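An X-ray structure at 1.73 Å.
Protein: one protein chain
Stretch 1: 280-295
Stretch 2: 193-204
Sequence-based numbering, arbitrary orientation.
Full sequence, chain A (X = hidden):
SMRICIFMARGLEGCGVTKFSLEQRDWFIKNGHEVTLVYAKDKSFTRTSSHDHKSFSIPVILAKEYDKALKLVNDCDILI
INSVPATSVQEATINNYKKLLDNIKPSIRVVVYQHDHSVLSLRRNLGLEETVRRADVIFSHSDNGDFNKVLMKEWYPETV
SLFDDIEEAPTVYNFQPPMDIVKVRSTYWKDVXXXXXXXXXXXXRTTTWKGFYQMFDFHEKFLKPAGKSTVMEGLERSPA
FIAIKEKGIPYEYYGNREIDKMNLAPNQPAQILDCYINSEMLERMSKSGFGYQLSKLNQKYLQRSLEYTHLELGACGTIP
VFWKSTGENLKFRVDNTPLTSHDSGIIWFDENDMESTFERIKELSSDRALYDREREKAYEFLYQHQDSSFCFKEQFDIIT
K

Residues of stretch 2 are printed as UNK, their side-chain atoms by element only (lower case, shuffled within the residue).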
ATOM      1  N   GLU A 280      -0.197  -2.353  16.073  1.00 13.70           N
ATOM      2  CA  GLU A 280      -0.777  -3.480  16.795  1.00 13.59           C
ATOM      3  C   GLU A 280      -0.792  -4.723  15.916  1.00 13.04           C
ATOM      4  O   GLU A 280      -0.557  -5.837  16.395  1.00 12.63           O
ATOM      5  CB  GLU A 280      -2.192  -3.136  17.271  1.00 14.85           C
ATOM      6  CG  GLU A 280      -2.194  -2.074  18.375  1.00 17.50           C
ATOM      7  CD  GLU A 280      -3.587  -1.628  18.785  1.00 21.07           C
ATOM      8  OE1 GLU A 280      -4.576  -2.165  18.249  1.00 20.53           O
ATOM      9  OE2 GLU A 280      -3.690  -0.733  19.651  1.00 23.66           O
ATOM     10  N   MET A 281      -1.066  -4.533  14.629  1.00 11.95           N
ATOM     11  CA  MET A 281      -1.076  -5.650  13.694  1.00 11.45           C
ATOM     12  C   MET A 281       0.337  -6.214  13.564  1.00 12.91           C
ATOM     13  O   MET A 281       0.530  -7.427  13.593  1.00 12.14           O
ATOM     14  CB  MET A 281      -1.587  -5.192  12.325  1.00 11.52           C
ATOM     15  CG  MET A 281      -1.570  -6.266  11.238  1.00 12.23           C
ATOM     16  SD  MET A 281       0.063  -6.562  10.513  1.00 13.55           S
ATOM     17  CE  MET A 281       0.219  -5.095   9.474  1.00 12.95           C
ATOM     18  N   LEU A 282       1.328  -5.336  13.427  1.00 12.14           N
ATOM     19  CA  LEU A 282       2.712  -5.790  13.301  1.00 13.91           C
ATOM     20  C   LEU A 282       3.124  -6.633  14.508  1.00 13.76           C
ATOM     21  O   LEU A 282       3.843  -7.620  14.367  1.00 15.19           O
ATOM     22  CB  LEU A 282       3.662  -4.592  13.142  1.00 13.47           C
ATOM     23  CG  LEU A 282       3.529  -3.802  11.834  1.00 13.10           C
ATOM     24  CD1 LEU A 282       4.456  -2.600  11.860  1.00 16.52           C
ATOM     25  CD2 LEU A 282       3.872  -4.704  10.647  1.00 14.71           C
ATOM     26  N   GLU A 283       2.666  -6.247  15.692  1.00 13.06           N
ATOM     27  CA  GLU A 283       2.988  -6.999  16.900  1.00 13.19           C
ATOM     28  C   GLU A 283       2.340  -8.383  16.818  1.00 13.82           C
ATOM     29  O   GLU A 283       2.993  -9.400  17.065  1.00 12.98           O
ATOM     30  CB  GLU A 283       2.494  -6.238  18.137  1.00 14.44           C
ATOM     31  CG  GLU A 283       2.744  -6.919  19.475  1.00 18.35           C
ATOM     32  CD  GLU A 283       4.214  -7.211  19.746  1.00 19.50           C
ATOM     33  OE1 GLU A 283       5.082  -6.428  19.305  1.00 22.72           O
ATOM     34  OE2 GLU A 283       4.496  -8.222  20.418  1.00 22.55           O
ATOM     35  N   ARG A 284       1.060  -8.424  16.455  1.00 13.84           N
ATOM     36  CA  ARG A 284       0.349  -9.697  16.342  1.00 13.42           C
ATOM     37  C   ARG A 284       0.957 -10.577  15.254  1.00 14.01           C
ATOM     38  O   ARG A 284       1.118 -11.791  15.437  1.00 14.08           O
ATOM     39  CB  ARG A 284      -1.135  -9.471  16.018  1.00 13.32           C
ATOM     40  CG  ARG A 284      -1.968  -8.914  17.168  1.00 14.01           C
ATOM     41  CD  ARG A 284      -3.457  -8.892  16.803  1.00 12.35           C
ATOM     42  NE  ARG A 284      -3.784  -7.906  15.775  1.00 13.87           N
ATOM     43  CZ  ARG A 284      -4.090  -6.635  16.022  1.00 13.65           C
ATOM     44  NH1 ARG A 284      -4.110  -6.184  17.270  1.00 13.89           N
ATOM     45  NH2 ARG A 284      -4.394  -5.817  15.021  1.00 12.27           N
ATOM     46  N   MET A 285       1.292  -9.960  14.126  1.00 12.99           N
ATOM     47  CA  MET A 285       1.862 -10.688  12.998  1.00 13.00           C
ATOM     48  C   MET A 285       3.238 -11.258  13.319  1.00 13.80           C
ATOM     49  O   MET A 285       3.568 -12.363  12.887  1.00 12.75           O
ATOM     50  CB  MET A 285       1.959  -9.774  11.776  1.00 13.69           C
ATOM     51  CG  MET A 285       2.395 -10.473  10.496  1.00 12.30           C
ATOM     52  SD  MET A 285       1.176 -11.662   9.878  1.00 13.10           S
ATOM     53  CE  MET A 285      -0.053 -10.546   9.136  1.00 12.48           C
ATOM     54  N   SER A 286       4.033 -10.509  14.084  1.00 13.12           N
ATOM     55  CA  SER A 286       5.377 -10.953  14.442  1.00 11.08           C
ATOM     56  C   SER A 286       5.345 -12.231  15.273  1.00 13.01           C
ATOM     57  O   SER A 286       6.359 -12.925  15.398  1.00 13.07           O
ATOM     58  CB  SER A 286       6.114  -9.858  15.223  1.00 11.86           C
ATOM     59  OG  SER A 286       5.558  -9.705  16.521  1.00 14.05           O
ATOM     60  N   LYS A 287       4.185 -12.533  15.847  1.00 12.64           N
ATOM     61  CA  LYS A 287       4.028 -13.730  16.667  1.00 12.79           C
ATOM     62  C   LYS A 287       3.169 -14.779  15.974  1.00 14.22           C
ATOM     63  O   LYS A 287       2.762 -15.762  16.592  1.00 15.41           O
ATOM     64  CB  LYS A 287       3.417 -13.359  18.028  1.00 14.03           C
ATOM     65  CG  LYS A 287       4.355 -12.518  18.900  1.00 15.67           C
ATOM     66  CD  LYS A 287       3.720 -12.110  20.231  1.00 18.53           C
ATOM     67  CE  LYS A 287       2.590 -11.113  20.035  1.00 19.85           C
ATOM     68  NZ  LYS A 287       2.101 -10.551  21.330  1.00 22.93           N
ATOM     69  N   SER A 288       2.901 -14.563  14.687  1.00 14.48           N
ATOM     70  CA  SER A 288       2.094 -15.486  13.890  1.00 13.26           C
ATOM     71  C   SER A 288       2.998 -16.308  12.978  1.00 12.08           C
ATOM     72  O   SER A 288       3.925 -15.780  12.364  1.00 13.60           O
ATOM     73  CB  SER A 288       1.082 -14.713  13.046  1.00 13.58           C
ATOM     74  OG  SER A 288       0.218 -13.948  13.864  1.00 13.56           O
ATOM     75  N   GLY A 289       2.723 -17.602  12.887  1.00 13.11           N
ATOM     76  CA  GLY A 289       3.547 -18.463  12.061  1.00 13.16           C
ATOM     77  C   GLY A 289       3.633 -18.058  10.603  1.00 13.33           C
ATOM     78  O   GLY A 289       4.724 -17.980  10.029  1.00 13.06           O
ATOM     79  N   PHE A 290       2.482 -17.787   9.997  1.00 12.08           N
ATOM     80  CA  PHE A 290       2.456 -17.425   8.592  1.00 12.88           C
ATOM     81  C   PHE A 290       1.555 -16.244   8.289  1.00 12.58           C
ATOM     82  O   PHE A 290       0.428 -16.165   8.778  1.00 13.20           O
ATOM     83  CB  PHE A 290       2.040 -18.647   7.765  1.00 13.52           C
ATOM     84  CG  PHE A 290       2.903 -19.844   8.013  1.00 11.27           C
ATOM     85  CD1 PHE A 290       2.661 -20.682   9.101  1.00 13.53           C
ATOM     86  CD2 PHE A 290       4.028 -20.072   7.229  1.00 12.68           C
ATOM     87  CE1 PHE A 290       3.540 -21.724   9.408  1.00 14.96           C
ATOM     88  CE2 PHE A 290       4.909 -21.110   7.529  1.00 13.65           C
ATOM     89  CZ  PHE A 290       4.665 -21.935   8.621  1.00 14.48           C
ATOM     90  N   GLY A 291       2.089 -15.318   7.495  1.00 13.69           N
ATOM     91  CA  GLY A 291       1.354 -14.132   7.097  1.00 12.82           C
ATOM     92  C   GLY A 291       0.970 -14.274   5.638  1.00 12.74           C
ATOM     93  O   GLY A 291       1.757 -14.763   4.825  1.00 12.41           O
ATOM     94  N   TYR A 292      -0.235 -13.828   5.301  1.00 11.12           N
ATOM     95  CA  TYR A 292      -0.732 -13.940   3.942  1.00 10.30           C
ATOM     96  C   TYR A 292      -1.064 -12.605   3.299  1.00 10.96           C
ATOM     97  O   TYR A 292      -1.707 -11.751   3.901  1.00 12.23           O
ATOM     98  CB  TYR A 292      -1.988 -14.810   3.922  1.00 10.53           C
ATOM     99  CG  TYR A 292      -1.758 -16.236   4.359  1.00 11.76           C
ATOM    100  CD1 TYR A 292      -1.879 -17.289   3.453  1.00 14.42           C
ATOM    101  CD2 TYR A 292      -1.418 -16.535   5.678  1.00 13.70           C
ATOM    102  CE1 TYR A 292      -1.665 -18.611   3.849  1.00 13.73           C
ATOM    103  CE2 TYR A 292      -1.201 -17.853   6.086  1.00 13.11           C
ATOM    104  CZ  TYR A 292      -1.328 -18.883   5.166  1.00 15.44           C
ATOM    105  OH  TYR A 292      -1.114 -20.187   5.562  1.00 14.69           O
ATOM    106  N   GLN A 293      -0.616 -12.445   2.061  1.00 11.77           N
ATOM    107  CA  GLN A 293      -0.886 -11.243   1.284  1.00 12.59           C
ATOM    108  C   GLN A 293      -1.132 -11.845  -0.085  1.00 12.71           C
ATOM    109  O   GLN A 293      -0.195 -12.200  -0.800  1.00 12.64           O
ATOM    110  CB  GLN A 293       0.335 -10.324   1.277  1.00 12.62           C
ATOM    111  CG  GLN A 293      -0.022  -8.854   1.113  1.00 12.86           C
ATOM    112  CD  GLN A 293      -0.425  -8.499  -0.304  1.00 12.53           C
ATOM    113  OE1 GLN A 293      -0.762  -9.366  -1.107  1.00 12.70           O
ATOM    114  NE2 GLN A 293      -0.396  -7.211  -0.615  1.00 12.17           N
ATOM    115  N   LEU A 294      -2.406 -11.985  -0.435  1.00 11.36           N
ATOM    116  CA  LEU A 294      -2.771 -12.625  -1.685  1.00 11.80           C
ATOM    117  C   LEU A 294      -3.262 -11.716  -2.804  1.00 13.59           C
ATOM    118  O   LEU A 294      -4.111 -12.115  -3.606  1.00 13.56           O
ATOM    119  CB  LEU A 294      -3.809 -13.712  -1.388  1.00 11.56           C
ATOM    120  CG  LEU A 294      -3.391 -14.698  -0.290  1.00 11.30           C
ATOM    121  CD1 LEU A 294      -4.529 -15.675  -0.010  1.00 12.65           C
ATOM    122  CD2 LEU A 294      -2.125 -15.446  -0.710  1.00 12.39           C
ATOM    123  N   SER A 295      -2.724 -10.506  -2.874  1.00 12.24           N
ATOM    124  CA  SER A 295      -3.121  -9.590  -3.936  1.00 13.13           C
ATOM    125  C   SER A 295      -2.799 -10.233  -5.282  1.00 12.64           C
ATOM    126  O   SER A 295      -1.737 -10.833  -5.467  1.00 12.25           O
ATOM    127  CB  SER A 295      -2.401  -8.248  -3.793  1.00 12.25           C
ATOM    128  OG  SER A 295      -2.946  -7.528  -2.701  1.00 12.61           O
ATOM    129  N   UNK A 193      10.966 -18.909  19.042  1.00 18.57           N
ATOM    130  CA  UNK A 193      10.260 -19.600  20.122  1.00 19.20           C
ATOM    131  C   UNK A 193       8.986 -18.878  20.556  1.00 18.56           C
ATOM    132  O   UNK A 193       8.118 -19.473  21.192  1.00 19.30           O
ATOM    133  c   UNK A 193      11.183 -19.763  21.334  1.00 21.19           C
ATOM    134  o   UNK A 193      11.496 -18.500  21.900  1.00 21.37           O
ATOM    135  N   UNK A 194       8.881 -17.600  20.208  1.00 16.32           N
ATOM    136  CA  UNK A 194       7.726 -16.780  20.571  1.00 16.32           C
ATOM    137  C   UNK A 194       6.606 -16.833  19.535  1.00 15.27           C
ATOM    138  O   UNK A 194       5.535 -16.267  19.747  1.00 16.70           O
ATOM    139  c   UNK A 194       9.537 -13.554  21.877  1.00 17.22           C
ATOM    140  c   UNK A 194       9.112 -15.016  21.863  1.00 17.03           C
ATOM    141  c   UNK A 194       8.152 -15.314  20.725  1.00 14.37           C
ATOM    142  o   UNK A 194      10.494 -13.193  21.156  1.00 15.32           O
ATOM    143  o   UNK A 194       8.900 -12.760  22.599  1.00 19.14           O
ATOM    144  N   UNK A 195       6.854 -17.505  18.419  1.00 14.88           N
ATOM    145  CA  UNK A 195       5.875 -17.569  17.336  1.00 15.51           C
ATOM    146  C   UNK A 195       4.918 -18.760  17.382  1.00 15.92           C
ATOM    147  O   UNK A 195       5.342 -19.903  17.540  1.00 16.11           O
ATOM    148  c   UNK A 195       8.191 -16.167  14.545  1.00 14.80           C
ATOM    149  c   UNK A 195       7.365 -16.243  15.808  1.00 16.13           C
ATOM    150  c   UNK A 195       5.590 -17.733  14.832  1.00 15.33           C
ATOM    151  c   UNK A 195       6.597 -17.558  15.969  1.00 15.01           C
ATOM    152  N   UNK A 196       3.625 -18.477  17.245  1.00 15.51           N
ATOM    153  CA  UNK A 196       2.613 -19.530  17.245  1.00 16.61           C
ATOM    154  C   UNK A 196       2.486 -20.010  15.803  1.00 16.46           C
ATOM    155  O   UNK A 196       1.841 -19.367  14.978  1.00 14.57           O
ATOM    156  c   UNK A 196       0.233 -20.093  17.912  1.00 19.34           C
ATOM    157  c   UNK A 196       1.264 -18.993  17.725  1.00 17.74           C
ATOM    158  o   UNK A 196       0.255 -21.105  17.211  1.00 16.26           O
ATOM    159  n   UNK A 196      -0.685 -19.895  18.857  1.00 18.36           N
ATOM    160  N   UNK A 197       3.107 -21.146  15.511  1.00 16.82           N
ATOM    161  CA  UNK A 197       3.097 -21.716  14.168  1.00 17.26           C
ATOM    162  C   UNK A 197       1.720 -22.057  13.597  1.00 16.75           C
ATOM    163  O   UNK A 197       1.565 -22.153  12.381  1.00 17.92           O
ATOM    164  c   UNK A 197       3.976 -22.972  14.140  1.00 17.07           C
ATOM    165  c   UNK A 197       5.449 -22.705  14.407  1.00 19.71           C
ATOM    166  s   UNK A 197       6.185 -21.636  13.152  1.00 17.97           S
ATOM    167  c   UNK A 197       7.629 -21.032  14.008  1.00 20.93           C
ATOM    168  N   UNK A 198       0.720 -22.233  14.454  1.00 16.03           N
ATOM    169  CA  UNK A 198      -0.606 -22.589  13.957  1.00 17.32           C
ATOM    170  C   UNK A 198      -1.477 -21.407  13.552  1.00 17.26           C
ATOM    171  O   UNK A 198      -2.592 -21.595  13.071  1.00 17.00           O
ATOM    172  c   UNK A 198      -0.629 -24.748  15.277  1.00 20.75           C
ATOM    173  n   UNK A 198      -0.775 -25.247  16.497  1.00 23.91           N
ATOM    174  c   UNK A 198      -1.347 -23.444  14.987  1.00 17.48           C
ATOM    175  o   UNK A 198       0.039 -25.307  14.405  1.00 22.02           O
ATOM    176  N   UNK A 199      -0.965 -20.194  13.731  1.00 15.84           N
ATOM    177  CA  UNK A 199      -1.722 -19.003  13.363  1.00 16.20           C
ATOM    178  C   UNK A 199      -1.375 -18.554  11.948  1.00 15.91           C
ATOM    179  O   UNK A 199      -0.204 -18.366  11.611  1.00 15.00           O
ATOM    180  c   UNK A 199      -3.093 -18.784  16.027  1.00 19.60           C
ATOM    181  c   UNK A 199      -1.435 -17.823  14.322  1.00 16.25           C
ATOM    182  c   UNK A 199      -1.698 -18.246  15.768  1.00 19.30           C
ATOM    183  c   UNK A 199      -2.291 -16.624  13.935  1.00 18.55           C
ATOM    184  N   UNK A 200      -2.407 -18.394  11.126  1.00 14.32           N
ATOM    185  CA  UNK A 200      -2.249 -17.955   9.749  1.00 14.16           C
ATOM    186  C   UNK A 200      -2.998 -16.634   9.673  1.00 14.60           C
ATOM    187  O   UNK A 200      -4.221 -16.602   9.776  1.00 14.89           O
ATOM    188  c   UNK A 200      -2.196 -20.360   8.973  1.00 14.01           C
ATOM    189  o   UNK A 200      -2.595 -21.161   9.825  1.00 16.98           O
ATOM    190  c   UNK A 200      -2.847 -18.999   8.805  1.00 14.20           C
ATOM    191  n   UNK A 200      -1.173 -20.619   8.177  1.00 10.52           N
ATOM    192  N   UNK A 201      -2.253 -15.549   9.495  1.00 12.95           N
ATOM    193  CA  UNK A 201      -2.840 -14.215   9.489  1.00 13.52           C
ATOM    194  C   UNK A 201      -2.748 -13.483   8.156  1.00 12.04           C
ATOM    195  O   UNK A 201      -1.661 -13.207   7.648  1.00 13.20           O
ATOM    196  c   UNK A 201      -2.174 -13.393  10.602  1.00 11.17           C
ATOM    197  n   UNK A 201      -1.943 -12.220  13.276  1.00 13.43           N
ATOM    198  c   UNK A 201      -2.060 -11.372  12.087  1.00 13.51           C
ATOM    199  n   UNK A 201      -3.968 -11.584  14.189  1.00 11.95           N
ATOM    200  n   UNK A 201      -2.669 -13.142  15.258  1.00 15.55           N
ATOM    201  c   UNK A 201      -2.837 -12.060  10.958  1.00 14.12           C
ATOM    202  c   UNK A 201      -2.855 -12.306  14.244  1.00 15.01           C
ATOM    203  N   UNK A 202      -3.915 -13.176   7.601  1.00 12.15           N
ATOM    204  CA  UNK A 202      -4.045 -12.458   6.337  1.00 12.35           C
ATOM    205  C   UNK A 202      -4.312 -10.992   6.687  1.00 12.65           C
ATOM    206  O   UNK A 202      -5.043 -10.713   7.638  1.00 12.04           O
ATOM    207  c   UNK A 202      -7.645  -9.218   4.230  1.00 11.64           C
ATOM    208  c   UNK A 202      -6.968 -10.286   4.820  1.00 11.41           C
ATOM    209  c   UNK A 202      -5.246 -13.021   5.570  1.00 11.96           C
ATOM    210  c   UNK A 202      -7.024  -9.940   2.000  1.00 15.10           C
ATOM    211  n   UNK A 202      -5.627 -12.031   2.013  1.00 13.51           N
ATOM    212  c   UNK A 202      -6.345 -11.013   2.591  1.00 12.94           C
ATOM    213  c   UNK A 202      -6.303 -11.204   3.991  1.00 11.67           C
ATOM    214  c   UNK A 202      -7.666  -9.055   2.835  1.00 13.17           C
ATOM    215  c   UNK A 202      -5.530 -12.389   4.236  1.00 12.45           C
ATOM    216  c   UNK A 202      -5.140 -12.853   3.007  1.00 11.00           C
ATOM    217  N   UNK A 203      -3.716 -10.064   5.941  1.00 13.14           N
ATOM    218  CA  UNK A 203      -3.946  -8.636   6.173  1.00 13.02           C
ATOM    219  C   UNK A 203      -4.264  -7.924   4.859  1.00 12.88           C
ATOM    220  O   UNK A 203      -3.712  -8.256   3.808  1.00 11.23           O
ATOM    221  c   UNK A 203      -0.243  -7.380   6.485  1.00 11.50           C
ATOM    222  c   UNK A 203      -2.726  -7.930   6.831  1.00 12.97           C
ATOM    223  c   UNK A 203      -2.604  -8.355   8.291  1.00 14.09           C
ATOM    224  c   UNK A 203      -1.444  -8.235   6.049  1.00 13.33           C
ATOM    225  N   UNK A 204      -5.166  -6.948   4.929  1.00 11.81           N
ATOM    226  CA  UNK A 204      -5.553  -6.195   3.750  1.00 11.52           C
ATOM    227  C   UNK A 204      -6.838  -5.426   4.004  1.00 13.48           C
ATOM    228  O   UNK A 204      -7.028  -4.868   5.084  1.00 13.61           O
TER

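Position 193 carries one carbon and then one oxygen, and it reaches nothing on stretch 1; it is Ser 193. At position 194 three carbons run out in a line, the third bearing two oxygens, a carboxylate: Glu 194. Its side chain stays clear of stretch 1, whereas its backbone O lies 4.0 Å from Lys 287 CB.

Position 195 has four carbons, forked at the first, with one arm two carbons long. One of these carbons packs against Gly 289 N; the residue is Ile 195, whose CG2 lies 3.5 Å from Gly 289 N. Position 196 has two carbons, the second carrying one oxygen and one nitrogen, which marks Asn 196. Its backbone N donates to Lys 287 O (2.9 Å) and its O accepts from Gly 289 N (2.9 Å).

Two carbons, a sulfur and a last carbon, unbranched, make position 197 Met 197; its SD sits 5.5 Å from the centroid of the Phe 290 ring, obliquely. Position 198 again shows two carbons ending in one oxygen and one nitrogen, without contact to stretch 1: Asn 198. At position 199 four carbons fork at the first, one arm longer, with one carbon against Ser 288 OG. This is Ile 199, whose CG2 lies 3.7 Å from Ser 288 OG and which closes the type I turn begun at Asn 196.

Position 200 repeats the pattern of two carbons with one oxygen and one nitrogen, its polar end near the Tyr 292 hydroxyl: Asn 200. Position 201 extends three carbons, a nitrogen, and a carbon with two more nitrogens, a guanidinium, hence Arg 201. Its NE donates to Ser 288 OG (2.8 Å), and Arg 284 CB covers one face of the group, 3.8 Å from CZ.

Position 202 has one carbon leading to fused five- and six-membered rings of eight carbons and one nitrogen, Trp 202, with CD1 3.8 Å from Tyr 292 CB. Position 203, four carbons forked at the first with one longer arm, is Ile 203; its CG2 meets Met 285 CE at 3.5 Å and Met 281 CG at 3.8 Å. Position 204 has no side chain: Gly 204.

The contact is a parallel strand pairing with a bulge between Ser 288 and Phe 290. Beyond it, Phe 290 N donates to Ile 199 O (3.2 Å), Arg 201 N to Phe 290 O (2.8 Å) and Tyr 292 N to Arg 201 O (2.8 Å). Arg 201 ties this pairing to the helix, because Ser 288 OG, which accepts from its NE, itself donates to Arg 284 O (2.8 Å).

Stretch 2 (193-204) SEINMNINRWIG
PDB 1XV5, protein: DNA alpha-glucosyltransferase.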